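Local coordinates for putative Outer membrane protein (Helicobacter pylori, PDB 6GW5) that is the SabA outer membrane adhesin, whose helix-rich adhesin domain probably binds host glycans as a lectin, at residues L37-L42 / L244-T249; V65-T70 / V315-E320; T85-N90 / Q100-F105. All coordinates share one frame; numbering follows the deposited sequence.

Contact 1: residues L37-L42 / L244-T249; sequences LVNSSL and LQAQAT
Asn-39, in helix 35-54, faces Ala-246 in an irregular, extended loop, with their CA atoms 5.2 Å apart. The polar link is made by the amide of Asn-39 and the backbone of Gln-247. Asn-39 OD1 accepts from Gln-247 N at 2.9 Å. Asn-39 ND2 donates to Gln-247 O at 2.8 Å. CG of Asn-39 lies anti to its own carbonyl carbon, beside the backbone N (chi1 -66°), on the loop side of the helix. The two bonds differ in direction. Gln-247 N sits above the carbonyl plane of the Asn-39 amide, 40° out of it, whereas ND2 lies in the carbonyl plane of Gln-247. Both bonds are clearly bent at the hydrogen. Ala-246 CB rests beside the amide, 3.8 Å from Asn-39 OD1.

Three residues on, Leu-42 adds van der Waals contact with Leu-244 and the Gln-245 peptide. Its CD1 meets Leu-244 CB at 4.1 Å, and its CD2 lies 3.8 Å from Gln-245 C. Leu-244 also packs on Phe-257 and Phe-264 of helix 255-283. Val-38 and Ser-41 touch helix 317-346, so helix 35-54 touches both that helix and the loop. One side-chain amide thus satisfies both the N-H and the C=O of Gln-247, as a neighbouring strand would for a strand residue, and the loop is held to the helix without regular secondary structure of its own.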
loop_
_atom_site.group_PDB
_atom_site.type_symbol
_atom_site.label_atom_id
_atom_site.label_comp_id
_atom_site.label_asym_id
_atom_site.label_seq_id
_atom_site.Cartn_x
_atom_site.Cartn_y
_atom_site.Cartn_z
ATOM N N LEU A 37 -7.757 -6.338 -24.111
ATOM C CA LEU A 37 -7.334 -5.488 -23.034
ATOM C C LEU A 37 -7.942 -5.919 -21.682
ATOM O O LEU A 37 -7.279 -5.934 -20.648
ATOM C CB LEU A 37 -7.700 -4.050 -23.366
ATOM C CG LEU A 37 -7.493 -3.063 -22.252
ATOM C CD1 LEU A 37 -6.025 -3.009 -21.861
ATOM C CD2 LEU A 37 -8.021 -1.721 -22.719
ATOM N N VAL A 38 -9.205 -6.254 -21.694
ATOM C CA VAL A 38 -9.871 -6.694 -20.463
ATOM C C VAL A 38 -9.289 -8.000 -19.927
ATOM O O VAL A 38 -9.043 -8.111 -18.734
ATOM C CB VAL A 38 -11.377 -6.816 -20.685
ATOM C CG1 VAL A 38 -12.067 -7.493 -19.521
ATOM C CG2 VAL A 38 -11.992 -5.431 -20.859
ATOM N N ASN A 39 -9.069 -8.980 -20.797
ATOM C CA ASN A 39 -8.466 -10.269 -20.384
ATOM C C ASN A 39 -7.071 -10.127 -19.853
ATOM O O ASN A 39 -6.664 -10.797 -18.924
ATOM C CB ASN A 39 -8.441 -11.298 -21.531
ATOM C CG ASN A 39 -9.837 -11.734 -21.940
ATOM O OD1 ASN A 39 -10.800 -11.685 -21.145
ATOM N ND2 ASN A 39 -9.967 -12.152 -23.177
ATOM N N SER A 40 -6.349 -9.238 -20.478
ATOM C CA SER A 40 -5.013 -8.933 -20.129
ATOM C C SER A 40 -4.926 -8.359 -18.700
ATOM O O SER A 40 -4.110 -8.788 -17.921
ATOM C CB SER A 40 -4.558 -7.913 -21.139
ATOM O OG SER A 40 -3.204 -7.834 -21.117
ATOM N N SER A 41 -5.755 -7.365 -18.417
ATOM C CA SER A 41 -5.912 -6.730 -17.124
ATOM C C SER A 41 -6.299 -7.720 -16.053
ATOM O O SER A 41 -5.682 -7.789 -14.956
ATOM C CB SER A 41 -7.018 -5.693 -17.245
ATOM O OG SER A 41 -6.665 -4.763 -18.234
ATOM N N LEU A 42 -7.260 -8.565 -16.398
ATOM C CA LEU A 42 -7.656 -9.662 -15.504
ATOM C C LEU A 42 -6.505 -10.651 -15.257
ATOM O O LEU A 42 -6.208 -10.999 -14.113
ATOM C CB LEU A 42 -8.877 -10.377 -16.056
ATOM C CG LEU A 42 -9.435 -11.538 -15.213
ATOM C CD1 LEU A 42 -9.895 -11.103 -13.818
ATOM C CD2 LEU A 42 -10.561 -12.219 -15.944
ATOM N N LEU A 244 -13.444 -15.999 -11.492
ATOM C CA LEU A 244 -13.249 -15.059 -12.624
ATOM C C LEU A 244 -12.380 -15.694 -13.716
ATOM O O LEU A 244 -11.223 -15.934 -13.489
ATOM C CB LEU A 244 -12.529 -13.800 -12.125
ATOM C CG LEU A 244 -13.334 -12.725 -11.420
ATOM C CD1 LEU A 244 -12.489 -11.774 -10.581
ATOM C CD2 LEU A 244 -14.089 -11.939 -12.450
ATOM N N GLN A 245 -12.897 -15.948 -14.910
ATOM C CA GLN A 245 -12.005 -16.420 -16.015
ATOM C C GLN A 245 -12.021 -15.457 -17.195
ATOM O O GLN A 245 -13.011 -14.732 -17.405
ATOM C CB GLN A 245 -12.329 -17.837 -16.523
ATOM C CG GLN A 245 -12.592 -18.877 -15.457
ATOM C CD GLN A 245 -12.734 -20.247 -16.079
ATOM O OE1 GLN A 245 -13.437 -20.396 -17.083
ATOM N NE2 GLN A 245 -12.059 -21.257 -15.506
ATOM N N ALA A 246 -10.942 -15.509 -17.995
ATOM C CA ALA A 246 -10.811 -14.728 -19.239
ATOM C C ALA A 246 -11.982 -15.013 -20.189
ATOM O O ALA A 246 -12.327 -16.168 -20.420
ATOM C CB ALA A 246 -9.475 -15.007 -19.940
ATOM N N GLN A 247 -12.610 -13.952 -20.682
ATOM C CA GLN A 247 -13.756 -14.054 -21.579
ATOM C C GLN A 247 -13.189 -14.395 -22.997
ATOM O O GLN A 247 -12.155 -13.878 -23.380
ATOM C CB GLN A 247 -14.576 -12.731 -21.520
ATOM C CG GLN A 247 -14.808 -12.165 -20.098
ATOM C CD GLN A 247 -16.283 -12.047 -19.687
ATOM O OE1 GLN A 247 -17.014 -11.161 -20.161
ATOM N NE2 GLN A 247 -16.731 -12.959 -18.830
ATOM N N ALA A 248 -13.825 -15.293 -23.763
ATOM C CA ALA A 248 -13.674 -15.283 -25.249
ATOM C C ALA A 248 -14.639 -14.219 -25.840
ATOM O O ALA A 248 -14.558 -13.894 -27.010
ATOM C CB ALA A 248 -13.942 -16.658 -25.849
ATOM N N THR A 249 -15.494 -13.676 -24.957
ATOM C CA THR A 249 -16.553 -12.700 -25.209
ATOM C C THR A 249 -16.397 -11.497 -24.242
ATOM O O THR A 249 -17.356 -10.972 -23.658
ATOM C CB THR A 249 -17.927 -13.375 -24.984
ATOM O OG1 THR A 249 -18.969 -12.435 -25.255
ATOM C CG2 THR A 249 -18.078 -13.951 -23.509
#

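Contact 2: residues V65-T70 / V315-E320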
loop_
_atom_site.group_PDB
_atom_site.type_symbol
_atom_site.label_atom_id
_atom_site.label_comp_id
_atom_site.label_asym_id
_atom_site.label_seq_id
_atom_site.Cartn_x
_atom_site.Cartn_y
_atom_site.Cartn_z
ATOM N N VAL A 65 6.334 -8.622 5.247
ATOM C CA VAL A 65 6.452 -9.365 6.508
ATOM C C VAL A 65 7.914 -9.597 6.923
ATOM O O VAL A 65 8.272 -9.347 8.059
ATOM C CB VAL A 65 5.711 -10.731 6.440
ATOM C CG1 VAL A 65 6.124 -11.678 7.580
ATOM C CG2 VAL A 65 4.214 -10.515 6.457
ATOM N N GLN A 66 8.720 -10.132 6.020
ATOM C CA GLN A 66 10.137 -10.245 6.248
ATOM C C GLN A 66 10.738 -9.012 6.885
ATOM O O GLN A 66 11.434 -9.095 7.888
ATOM C CB GLN A 66 10.865 -10.456 4.916
ATOM C CG GLN A 66 11.449 -11.838 4.747
ATOM C CD GLN A 66 12.501 -12.131 5.815
ATOM O OE1 GLN A 66 13.611 -11.570 5.815
ATOM N NE2 GLN A 66 12.144 -12.998 6.735
ATOM N N ALA A 67 10.521 -7.861 6.258
ATOM C CA ALA A 67 11.130 -6.663 6.727
ATOM C C ALA A 67 10.622 -6.331 8.128
ATOM O O ALA A 67 11.405 -5.887 8.973
ATOM C CB ALA A 67 10.879 -5.503 5.759
ATOM N N VAL A 68 9.324 -6.491 8.357
ATOM C CA VAL A 68 8.737 -6.154 9.658
ATOM C C VAL A 68 9.267 -7.109 10.749
ATOM O O VAL A 68 9.604 -6.668 11.843
ATOM C CB VAL A 68 7.194 -6.121 9.618
ATOM C CG1 VAL A 68 6.594 -5.919 11.010
ATOM C CG2 VAL A 68 6.694 -5.006 8.710
ATOM N N ILE A 69 9.357 -8.392 10.450
ATOM C CA ILE A 69 9.883 -9.336 11.426
ATOM C C ILE A 69 11.321 -9.035 11.710
ATOM O O ILE A 69 11.727 -8.983 12.847
ATOM C CB ILE A 69 9.809 -10.790 10.937
ATOM C CG1 ILE A 69 8.363 -11.263 10.782
ATOM C CG2 ILE A 69 10.543 -11.718 11.888
ATOM C CD1 ILE A 69 7.449 -10.887 11.917
ATOM N N THR A 70 12.111 -8.854 10.674
ATOM C CA THR A 70 13.494 -8.446 10.848
ATOM C C THR A 70 13.542 -7.238 11.838
ATOM O O THR A 70 14.328 -7.215 12.792
ATOM C CB THR A 70 14.100 -8.080 9.478
ATOM O OG1 THR A 70 14.293 -9.270 8.690
ATOM C CG2 THR A 70 15.413 -7.296 9.600
ATOM N N VAL A 315 22.276 -9.351 8.887
ATOM C CA VAL A 315 20.926 -8.895 8.656
ATOM C C VAL A 315 21.002 -7.700 7.703
ATOM O O VAL A 315 21.848 -6.809 7.890
ATOM C CB VAL A 315 20.320 -8.496 10.017
ATOM C CG1 VAL A 315 19.033 -7.698 9.883
ATOM C CG2 VAL A 315 20.057 -9.739 10.848
ATOM N N ASN A 316 20.123 -7.666 6.691
ATOM C CA ASN A 316 20.067 -6.518 5.814
ATOM C C ASN A 316 18.691 -5.878 5.695
ATOM O O ASN A 316 18.009 -6.055 4.724
ATOM C CB ASN A 316 20.612 -6.876 4.467
ATOM C CG ASN A 316 21.061 -5.640 3.674
ATOM O OD1 ASN A 316 20.607 -4.484 3.857
ATOM N ND2 ASN A 316 21.955 -5.885 2.769
ATOM N N LEU A 317 18.318 -5.110 6.703
ATOM C CA LEU A 317 17.060 -4.418 6.693
ATOM C C LEU A 317 16.917 -3.448 5.525
ATOM O O LEU A 317 15.815 -3.290 5.010
ATOM C CB LEU A 317 16.824 -3.676 8.009
ATOM C CG LEU A 317 15.521 -2.897 8.188
ATOM C CD1 LEU A 317 14.307 -3.770 7.926
ATOM C CD2 LEU A 317 15.419 -2.309 9.592
ATOM N N ASN A 318 18.001 -2.767 5.137
ATOM C CA ASN A 318 17.907 -1.808 4.045
ATOM C C ASN A 318 17.483 -2.512 2.745
ATOM O O ASN A 318 16.626 -2.020 2.015
ATOM C CB ASN A 318 19.208 -1.077 3.789
ATOM C CG ASN A 318 19.462 0.059 4.732
ATOM O OD1 ASN A 318 20.584 0.193 5.220
ATOM N ND2 ASN A 318 18.495 0.923 4.957
ATOM N N GLN A 319 18.085 -3.641 2.454
ATOM C CA GLN A 319 17.715 -4.373 1.238
ATOM C C GLN A 319 16.264 -4.836 1.299
ATOM O O GLN A 319 15.565 -4.773 0.334
ATOM C CB GLN A 319 18.681 -5.539 1.035
ATOM C CG GLN A 319 18.212 -6.650 0.154
ATOM C CD GLN A 319 19.323 -7.658 -0.030
ATOM O OE1 GLN A 319 20.396 -7.342 -0.611
ATOM N NE2 GLN A 319 19.087 -8.883 0.442
ATOM N N GLU A 320 15.789 -5.240 2.458
ATOM C CA GLU A 320 14.405 -5.679 2.586
ATOM C C GLU A 320 13.423 -4.503 2.410
ATOM O O GLU A 320 12.337 -4.684 1.882
ATOM C CB GLU A 320 14.193 -6.414 3.932
ATOM C CG GLU A 320 14.954 -7.719 4.010
ATOM C CD GLU A 320 15.002 -8.339 5.404
ATOM O OE1 GLU A 320 14.205 -7.972 6.246
ATOM O OE2 GLU A 320 15.814 -9.250 5.640
#
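Ala-67 and Glu-320 mark the close approach of helix 60-79 to the first turn of helix 317-346, with CA atoms 5.4 Å apart. The small Ala-67 allows this: its CB meets Glu-320 CB at 3.9 Å. Beside them, Leu-317 CD1 lies over the backbone, 3.7 Å from Ala-67 O. The same methyl reaches Thr-70 CG2 at 4.1 Å. Phe-282 of helix 255-283 touches both Ala-67 and Leu-317, so this side is buried.

The arrangement is helix packing within the long helical bundle that makes up most of the adhesin domain. Helix 215-240 covers Val-65 and Val-68, while helix 122-139 covers Ile-69. Asn-316 is the N-cap of helix 317-346. Its OD1 accepts from Gln-319 N at 3.0 Å, with the donor well above the carbonyl plane.

Away from Phe-282 the contact turns polar, though Thr-70 itself is still buried. Glu-320 is extended beyond CG (chi2 168°) and meets Thr-70 tip to tip. Thr-70 OG1 is 2.8 Å from Glu-320 OE1 and 3.0 Å from Gln-66 O. Gln-139 NE2 is also hydrogen-bonded to this hydroxyl. The contact opens at Glu-320 and Gln-66, both partly exposed, where Gln-66 lies across the carboxylate end. At the exposed margin, Val-315 follows an unmodelled loop and offers CG1 tip to tip to Thr-70 CG2, at 3.7 Å.

Contact 3: residues T85-N90 / Q100-F105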
loop_
_atom_site.group_PDB
_atom_site.type_symbol
_atom_site.label_atom_id
_atom_site.label_comp_id
_atom_site.label_asym_id
_atom_site.label_seq_id
_atom_site.Cartn_x
_atom_site.Cartn_y
_atom_site.Cartn_z
ATOM N N THR A 85 19.225 -3.528 28.128
ATOM C CA THR A 85 19.196 -2.085 28.402
ATOM C C THR A 85 18.368 -1.765 29.650
ATOM O O THR A 85 17.958 -0.626 29.849
ATOM C CB THR A 85 18.611 -1.283 27.230
ATOM O OG1 THR A 85 17.204 -1.576 27.087
ATOM C CG2 THR A 85 19.354 -1.578 25.972
ATOM N N PHE A 86 18.059 -2.787 30.424
ATOM C CA PHE A 86 17.338 -2.678 31.685
ATOM C C PHE A 86 17.958 -3.722 32.619
ATOM O O PHE A 86 18.755 -4.565 32.164
ATOM C CB PHE A 86 15.820 -2.923 31.490
ATOM C CG PHE A 86 15.492 -4.115 30.624
ATOM C CD1 PHE A 86 15.362 -3.962 29.265
ATOM C CD2 PHE A 86 15.252 -5.364 31.171
ATOM C CE1 PHE A 86 15.030 -5.030 28.455
ATOM C CE2 PHE A 86 14.942 -6.457 30.370
ATOM C CZ PHE A 86 14.825 -6.291 29.005
ATOM N N PHE A 87 17.584 -3.679 33.897
ATOM C CA PHE A 87 18.151 -4.574 34.890
ATOM C C PHE A 87 17.068 -5.547 35.327
ATOM O O PHE A 87 16.006 -5.148 35.788
ATOM C CB PHE A 87 18.676 -3.725 36.037
ATOM C CG PHE A 87 19.395 -4.478 37.131
ATOM C CD1 PHE A 87 20.725 -4.887 36.991
ATOM C CD2 PHE A 87 18.769 -4.738 38.340
ATOM C CE1 PHE A 87 21.366 -5.573 38.025
ATOM C CE2 PHE A 87 19.410 -5.424 39.371
ATOM C CZ PHE A 87 20.710 -5.839 39.211
ATOM N N VAL A 88 17.321 -6.835 35.149
ATOM C CA VAL A 88 16.349 -7.867 35.564
ATOM C C VAL A 88 16.637 -8.399 36.958
ATOM O O VAL A 88 17.794 -8.552 37.384
ATOM C CB VAL A 88 16.330 -9.012 34.534
ATOM C CG1 VAL A 88 15.358 -10.125 34.894
ATOM C CG2 VAL A 88 15.949 -8.431 33.196
ATOM N N VAL A 89 15.570 -8.680 37.677
ATOM C CA VAL A 89 15.688 -9.048 39.083
ATOM C C VAL A 89 14.841 -10.245 39.390
ATOM O O VAL A 89 13.739 -10.373 38.890
ATOM C CB VAL A 89 15.285 -7.879 39.996
ATOM C CG1 VAL A 89 16.087 -6.660 39.599
ATOM C CG2 VAL A 89 13.800 -7.565 39.918
ATOM N N ASN A 90 15.369 -11.160 40.178
ATOM C CA ASN A 90 14.516 -12.196 40.737
ATOM C C ASN A 90 13.773 -11.560 41.885
ATOM O O ASN A 90 14.401 -11.115 42.800
ATOM C CB ASN A 90 15.319 -13.385 41.218
ATOM C CG ASN A 90 14.476 -14.639 41.259
ATOM O OD1 ASN A 90 14.349 -15.329 40.242
ATOM N ND2 ASN A 90 13.802 -14.871 42.387
ATOM N N GLN A 100 21.277 -14.452 31.089
ATOM C CA GLN A 100 22.365 -14.020 30.217
ATOM C C GLN A 100 22.089 -12.647 29.660
ATOM O O GLN A 100 20.989 -12.389 29.197
ATOM C CB GLN A 100 22.513 -14.989 29.041
ATOM C CG GLN A 100 23.732 -14.699 28.167
ATOM C CD GLN A 100 24.482 -15.982 27.864
ATOM O OE1 GLN A 100 23.903 -16.939 27.320
ATOM N NE2 GLN A 100 25.765 -16.028 28.234
ATOM N N GLY A 101 23.105 -11.800 29.679
ATOM C CA GLY A 101 23.033 -10.448 29.139
ATOM C C GLY A 101 22.716 -9.377 30.157
ATOM O O GLY A 101 22.795 -8.183 29.845
ATOM N N ASN A 102 22.379 -9.768 31.387
ATOM C CA ASN A 102 22.051 -8.783 32.437
ATOM C C ASN A 102 23.233 -7.839 32.702
ATOM O O ASN A 102 24.352 -8.284 32.865
ATOM C CB ASN A 102 21.644 -9.500 33.726
ATOM C CG ASN A 102 20.539 -8.799 34.483
ATOM O OD1 ASN A 102 19.944 -7.827 34.020
ATOM N ND2 ASN A 102 20.250 -9.303 35.682
ATOM N N PRO A 103 22.999 -6.536 32.662
ATOM C CA PRO A 103 24.138 -5.638 32.857
ATOM C C PRO A 103 24.478 -5.484 34.310
ATOM O O PRO A 103 23.665 -5.797 35.160
ATOM C CB PRO A 103 23.607 -4.291 32.349
ATOM C CG PRO A 103 22.137 -4.376 32.520
ATOM C CD PRO A 103 21.818 -5.804 32.168
ATOM N N PRO A 104 25.654 -4.935 34.593
ATOM C CA PRO A 104 25.980 -4.619 35.982
ATOM C C PRO A 104 25.043 -3.567 36.574
ATOM O O PRO A 104 24.571 -2.702 35.884
ATOM C CB PRO A 104 27.418 -4.092 35.897
ATOM C CG PRO A 104 27.641 -3.700 34.469
ATOM C CD PRO A 104 26.751 -4.594 33.666
ATOM N N PHE A 105 24.814 -3.627 37.869
ATOM C CA PHE A 105 23.867 -2.712 38.505
ATOM C C PHE A 105 24.306 -1.233 38.467
ATOM O O PHE A 105 23.468 -0.320 38.564
ATOM C CB PHE A 105 23.606 -3.172 39.947
ATOM C CG PHE A 105 22.603 -2.318 40.677
ATOM C CD1 PHE A 105 21.254 -2.371 40.343
ATOM C CD2 PHE A 105 23.013 -1.426 41.676
ATOM C CE1 PHE A 105 20.333 -1.545 40.989
ATOM C CE2 PHE A 105 22.096 -0.605 42.325
ATOM C CZ PHE A 105 20.754 -0.667 41.985
#
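Phe-87 and Phe-105 both hold CG anti to the backbone N (chi1 -176° and -178°), and their rings meet edge-to-face. The edge of Phe-105 is turned to a face of Phe-87. The centroids are 5.1 Å apart and the planes stand at 66°. Phe-105 CD1 sits above that face toward its rim, 3.7 Å from Phe-87 CZ. Pro-103 O approaches the same Phe-87 ring at its edge, 3.6 Å from CD1.

Asn-102 pairs with the backbone of Val-88. Its OD1 accepts from Val-88 N at 3.0 Å, in the carbonyl plane and on a lone pair, with a nearly straight bond. Its ND2 donates to Val-88 O at 3.1 Å, and that oxygen lies close to the amide plane. The amide pairs with Val-88 much as a strand backbone would. Val-88 also bonds Ala-97 through its backbone. The Pro-103 ring lies next to the Phe-86 carbonyl.

Strand 87-89 is parallel to strand 119-121, and Phe-87 bonds through its backbone to Cys-118 and Met-120. Cys-118 forms a disulfide with Cys-112, just after helix 106-111. Val-88 also touches Gln-122 and Tyr-125 of helix 122-139.

The three contacts are spread along an elongated, mainly helical domain. Between centres, contacts 1 and 2 are about 36 Å apart, and contacts 2 and 3 about 28 Å. Contacts 1 and 3 lie on opposite sides of the chain's centre, with their own centres about 62 Å apart. None touches another. Along the chain, the first segments run in order through helix 35-54, helix 60-79 and strand 87-89. Contact 3 closes locally, within about twenty residues, and so falls inside the chain spans of the other two. The segments of contacts 1 and 2 alternate. Contacts 1 and 2 therefore tie early helices to much later parts of the chain, while contact 3 joins strand 87-89 to the loop that follows it, at one end of the domain.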